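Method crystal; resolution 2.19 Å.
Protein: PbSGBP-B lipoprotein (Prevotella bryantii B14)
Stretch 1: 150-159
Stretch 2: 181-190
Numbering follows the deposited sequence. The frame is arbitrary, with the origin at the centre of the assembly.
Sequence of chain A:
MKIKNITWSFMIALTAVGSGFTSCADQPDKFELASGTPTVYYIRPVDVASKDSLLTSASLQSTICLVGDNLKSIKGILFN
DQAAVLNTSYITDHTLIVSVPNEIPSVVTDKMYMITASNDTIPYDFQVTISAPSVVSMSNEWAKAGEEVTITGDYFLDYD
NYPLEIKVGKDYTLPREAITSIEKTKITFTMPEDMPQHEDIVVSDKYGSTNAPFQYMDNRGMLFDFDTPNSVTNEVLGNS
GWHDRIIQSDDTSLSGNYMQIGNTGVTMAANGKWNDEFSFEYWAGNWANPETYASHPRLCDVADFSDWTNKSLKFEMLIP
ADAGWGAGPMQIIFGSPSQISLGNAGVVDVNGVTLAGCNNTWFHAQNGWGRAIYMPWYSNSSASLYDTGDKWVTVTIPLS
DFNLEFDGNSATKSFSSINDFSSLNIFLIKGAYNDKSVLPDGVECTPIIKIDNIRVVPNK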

# COMPACT_ATOMS: atom_id res chain seq x y z
N THR A 150 -1.21 -11.53 -6.75
CA THR A 150 0.15 -11.01 -6.75
C THR A 150 0.35 -10.12 -5.53
O THR A 150 -0.50 -9.28 -5.22
CB THR A 150 0.45 -10.22 -8.03
OG1 THR A 150 -0.42 -9.08 -8.10
CG2 THR A 150 0.24 -11.09 -9.26
N ILE A 151 1.47 -10.32 -4.83
CA ILE A 151 1.84 -9.50 -3.68
C ILE A 151 3.05 -8.67 -4.09
O ILE A 151 4.09 -9.21 -4.49
CB ILE A 151 2.15 -10.37 -2.45
CG1 ILE A 151 0.85 -10.78 -1.76
CG2 ILE A 151 3.04 -9.61 -1.47
CD1 ILE A 151 1.02 -11.91 -0.77
N THR A 152 2.92 -7.35 -4.00
CA THR A 152 3.95 -6.42 -4.44
C THR A 152 4.74 -5.91 -3.24
O THR A 152 4.17 -5.63 -2.18
CB THR A 152 3.35 -5.25 -5.21
OG1 THR A 152 2.42 -5.74 -6.18
CG2 THR A 152 4.44 -4.46 -5.92
N GLY A 153 6.05 -5.78 -3.42
CA GLY A 153 6.91 -5.27 -2.38
C GLY A 153 8.36 -5.17 -2.81
O GLY A 153 8.65 -4.64 -3.88
N ASP A 154 9.27 -5.69 -1.99
CA ASP A 154 10.69 -5.65 -2.31
C ASP A 154 11.41 -6.71 -1.49
O ASP A 154 10.92 -7.16 -0.45
CB ASP A 154 11.29 -4.27 -2.05
CG ASP A 154 12.52 -4.00 -2.89
OD1 ASP A 154 13.12 -4.98 -3.38
OD2 ASP A 154 12.90 -2.82 -3.05
N TYR A 155 12.58 -7.10 -1.98
CA TYR A 155 13.46 -8.06 -1.31
C TYR A 155 12.76 -9.40 -1.08
O TYR A 155 12.88 -10.02 -0.02
CB TYR A 155 13.99 -7.49 0.01
CG TYR A 155 14.77 -6.20 -0.18
CD1 TYR A 155 14.26 -4.98 0.25
CD2 TYR A 155 16.01 -6.20 -0.81
CE1 TYR A 155 14.97 -3.81 0.07
CE2 TYR A 155 16.72 -5.03 -1.00
CZ TYR A 155 16.19 -3.84 -0.56
OH TYR A 155 16.90 -2.68 -0.74
N PHE A 156 12.02 -9.86 -2.09
CA PHE A 156 11.47 -11.21 -2.11
C PHE A 156 12.51 -12.11 -2.78
O PHE A 156 12.51 -12.29 -3.99
CB PHE A 156 10.14 -11.26 -2.85
CG PHE A 156 9.06 -10.41 -2.23
CD1 PHE A 156 8.98 -10.28 -0.85
CD2 PHE A 156 8.13 -9.76 -3.02
CE1 PHE A 156 7.99 -9.50 -0.28
CE2 PHE A 156 7.14 -8.99 -2.45
CZ PHE A 156 7.07 -8.86 -1.08
N LEU A 157 13.40 -12.66 -1.97
CA LEU A 157 14.52 -13.46 -2.47
C LEU A 157 14.35 -14.90 -2.01
O LEU A 157 14.27 -15.17 -0.81
CB LEU A 157 15.85 -12.88 -2.01
CG LEU A 157 15.89 -11.35 -2.04
CD1 LEU A 157 17.06 -10.81 -1.22
CD2 LEU A 157 15.96 -10.84 -3.47
N ASP A 158 14.31 -15.82 -2.97
CA ASP A 158 14.06 -17.24 -2.74
C ASP A 158 15.31 -18.03 -3.10
O ASP A 158 15.86 -17.86 -4.19
CB ASP A 158 12.86 -17.71 -3.56
CG ASP A 158 12.54 -19.18 -3.33
OD1 ASP A 158 12.26 -19.56 -2.18
OD2 ASP A 158 12.55 -19.94 -4.32
N TYR A 159 15.75 -18.90 -2.19
CA TYR A 159 16.95 -19.70 -2.38
C TYR A 159 16.63 -21.17 -2.16
O TYR A 159 15.66 -21.52 -1.47
CB TYR A 159 18.08 -19.29 -1.44
CG TYR A 159 18.57 -17.86 -1.61
CD1 TYR A 159 18.24 -16.88 -0.68
CD2 TYR A 159 19.36 -17.51 -2.69
CE1 TYR A 159 18.69 -15.59 -0.83
CE2 TYR A 159 19.81 -16.21 -2.85
CZ TYR A 159 19.47 -15.25 -1.91
OH TYR A 159 19.91 -13.96 -2.06
N SER A 181 5.41 -17.93 -9.34
CA SER A 181 6.65 -17.22 -9.64
C SER A 181 7.00 -16.32 -8.47
O SER A 181 6.11 -15.85 -7.75
CB SER A 181 6.53 -16.40 -10.92
OG SER A 181 5.61 -15.34 -10.76
N ILE A 182 8.29 -16.09 -8.28
CA ILE A 182 8.81 -15.22 -7.23
C ILE A 182 9.87 -14.32 -7.84
O ILE A 182 10.94 -14.79 -8.23
CB ILE A 182 9.39 -16.01 -6.05
CG1 ILE A 182 8.29 -16.82 -5.35
CG2 ILE A 182 10.06 -15.07 -5.06
CD1 ILE A 182 8.78 -17.59 -4.15
N GLU A 183 9.57 -13.02 -7.93
CA GLU A 183 10.53 -12.01 -8.33
C GLU A 183 10.90 -11.16 -7.12
O GLU A 183 10.30 -11.27 -6.05
CB GLU A 183 9.96 -11.12 -9.44
CG GLU A 183 9.43 -11.88 -10.64
CD GLU A 183 8.62 -10.99 -11.58
OE1 GLU A 183 8.76 -9.75 -11.49
OE2 GLU A 183 7.85 -11.53 -12.40
N LYS A 184 11.91 -10.31 -7.30
CA LYS A 184 12.38 -9.49 -6.19
C LYS A 184 11.28 -8.59 -5.66
O LYS A 184 11.19 -8.35 -4.45
CB LYS A 184 13.59 -8.66 -6.64
CG LYS A 184 14.13 -7.72 -5.56
CD LYS A 184 15.47 -7.13 -5.96
CE LYS A 184 15.95 -6.12 -4.94
NZ LYS A 184 15.07 -4.91 -4.90
N THR A 185 10.41 -8.09 -6.54
CA THR A 185 9.36 -7.16 -6.15
C THR A 185 7.97 -7.76 -6.11
O THR A 185 7.07 -7.15 -5.51
CB THR A 185 9.33 -5.94 -7.09
OG1 THR A 185 9.39 -6.39 -8.45
CG2 THR A 185 10.51 -5.02 -6.81
N LYS A 186 7.75 -8.91 -6.73
CA LYS A 186 6.40 -9.47 -6.84
C LYS A 186 6.42 -10.97 -6.60
O LYS A 186 7.29 -11.68 -7.11
CB LYS A 186 5.78 -9.17 -8.22
CG LYS A 186 5.72 -7.69 -8.57
CD LYS A 186 4.59 -7.37 -9.54
CE LYS A 186 4.39 -5.87 -9.69
NZ LYS A 186 3.18 -5.37 -8.98
N ILE A 187 5.45 -11.43 -5.82
CA ILE A 187 5.19 -12.85 -5.61
C ILE A 187 3.83 -13.16 -6.20
O ILE A 187 2.85 -12.46 -5.92
CB ILE A 187 5.22 -13.22 -4.11
CG1 ILE A 187 6.59 -12.91 -3.50
CG2 ILE A 187 4.85 -14.69 -3.92
CD1 ILE A 187 6.60 -13.00 -1.99
N THR A 188 3.75 -14.21 -7.02
CA THR A 188 2.52 -14.59 -7.69
C THR A 188 2.12 -16.00 -7.27
O THR A 188 2.95 -16.92 -7.32
CB THR A 188 2.67 -14.52 -9.21
OG1 THR A 188 3.17 -13.23 -9.58
CG2 THR A 188 1.34 -14.75 -9.89
N PHE A 189 0.87 -16.17 -6.86
CA PHE A 189 0.38 -17.48 -6.44
C PHE A 189 -1.09 -17.61 -6.77
O PHE A 189 -1.80 -16.62 -7.00
CB PHE A 189 0.62 -17.72 -4.94
CG PHE A 189 -0.23 -16.85 -4.03
CD1 PHE A 189 0.14 -15.56 -3.73
CD2 PHE A 189 -1.41 -17.35 -3.48
CE1 PHE A 189 -0.63 -14.77 -2.89
CE2 PHE A 189 -2.19 -16.56 -2.65
CZ PHE A 189 -1.80 -15.27 -2.35
N THR A 190 -1.55 -18.86 -6.82
CA THR A 190 -2.96 -19.18 -7.04
C THR A 190 -3.62 -19.43 -5.69
O THR A 190 -3.21 -20.34 -4.96
CB THR A 190 -3.11 -20.39 -7.96
OG1 THR A 190 -2.48 -20.13 -9.22
CG2 THR A 190 -4.58 -20.68 -8.21

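Strands 150-154 and 186-190 run antiparallel: their N-to-C directions differ by 169° and their axes approach to 4.6 Å. The register is fixed by I151 and I187, a hydrogen-bonded pair in which I151 N donates to I187 O (2.8 Å, 165° at the hydrogen) and I187 N donates to I151 O (2.9 Å, 167°). T150 with T188 and T152 with K186 are the flanking non-hydrogen-bonded pairs; their CA-CA separations of 4.4 and 4.6 Å are shorter than the 5.1 Å between I151 CA and I187 CA, as expected for this alternation. CA-H...O contacts supplement the ladder, among them T150 CA to I187 O at 3.2 Å and K186 CA to I151 O at 3.3 Å.

Beyond the paired residues, the backbones remain joined through G153 N to T185 O (2.7 Å, 156°) and F156 N to K184 O (2.9 Å, 168°). Y155 N also lies 3.1 Å from K184 O, but the angle is too poor for a hydrogen bond; it donates instead to its neighbour's carboxylate, D154 OD1, at 2.6 Å.

That same oxygen anchors K184. Its extended chain, with chi1 to chi3 all t, brings NZ to 2.5 Å from D154 OD1, a very short salt bridge. K184 NZ also sits over the Y155 ring, 4.5 Å from the centroid and 22° off the normal, a cation-pi geometry. A second lysine, K186, donates from NZ to T152 OG1 at 2.9 Å, on the sheet face shared with T150 and T188.

On the other face, I187 CD1 lies 3.7 Å from the F156 ring centroid, 15° off the normal, giving a CH-pi contact. F156 CD2 and I187 CG1 approach to 3.5 Å, while I151 CD1 packs obliquely against F189 CE1 at 3.9 Å. G153 leaves room for this ring: an ideal CB there would fall 2.7 Å from F156 CZ.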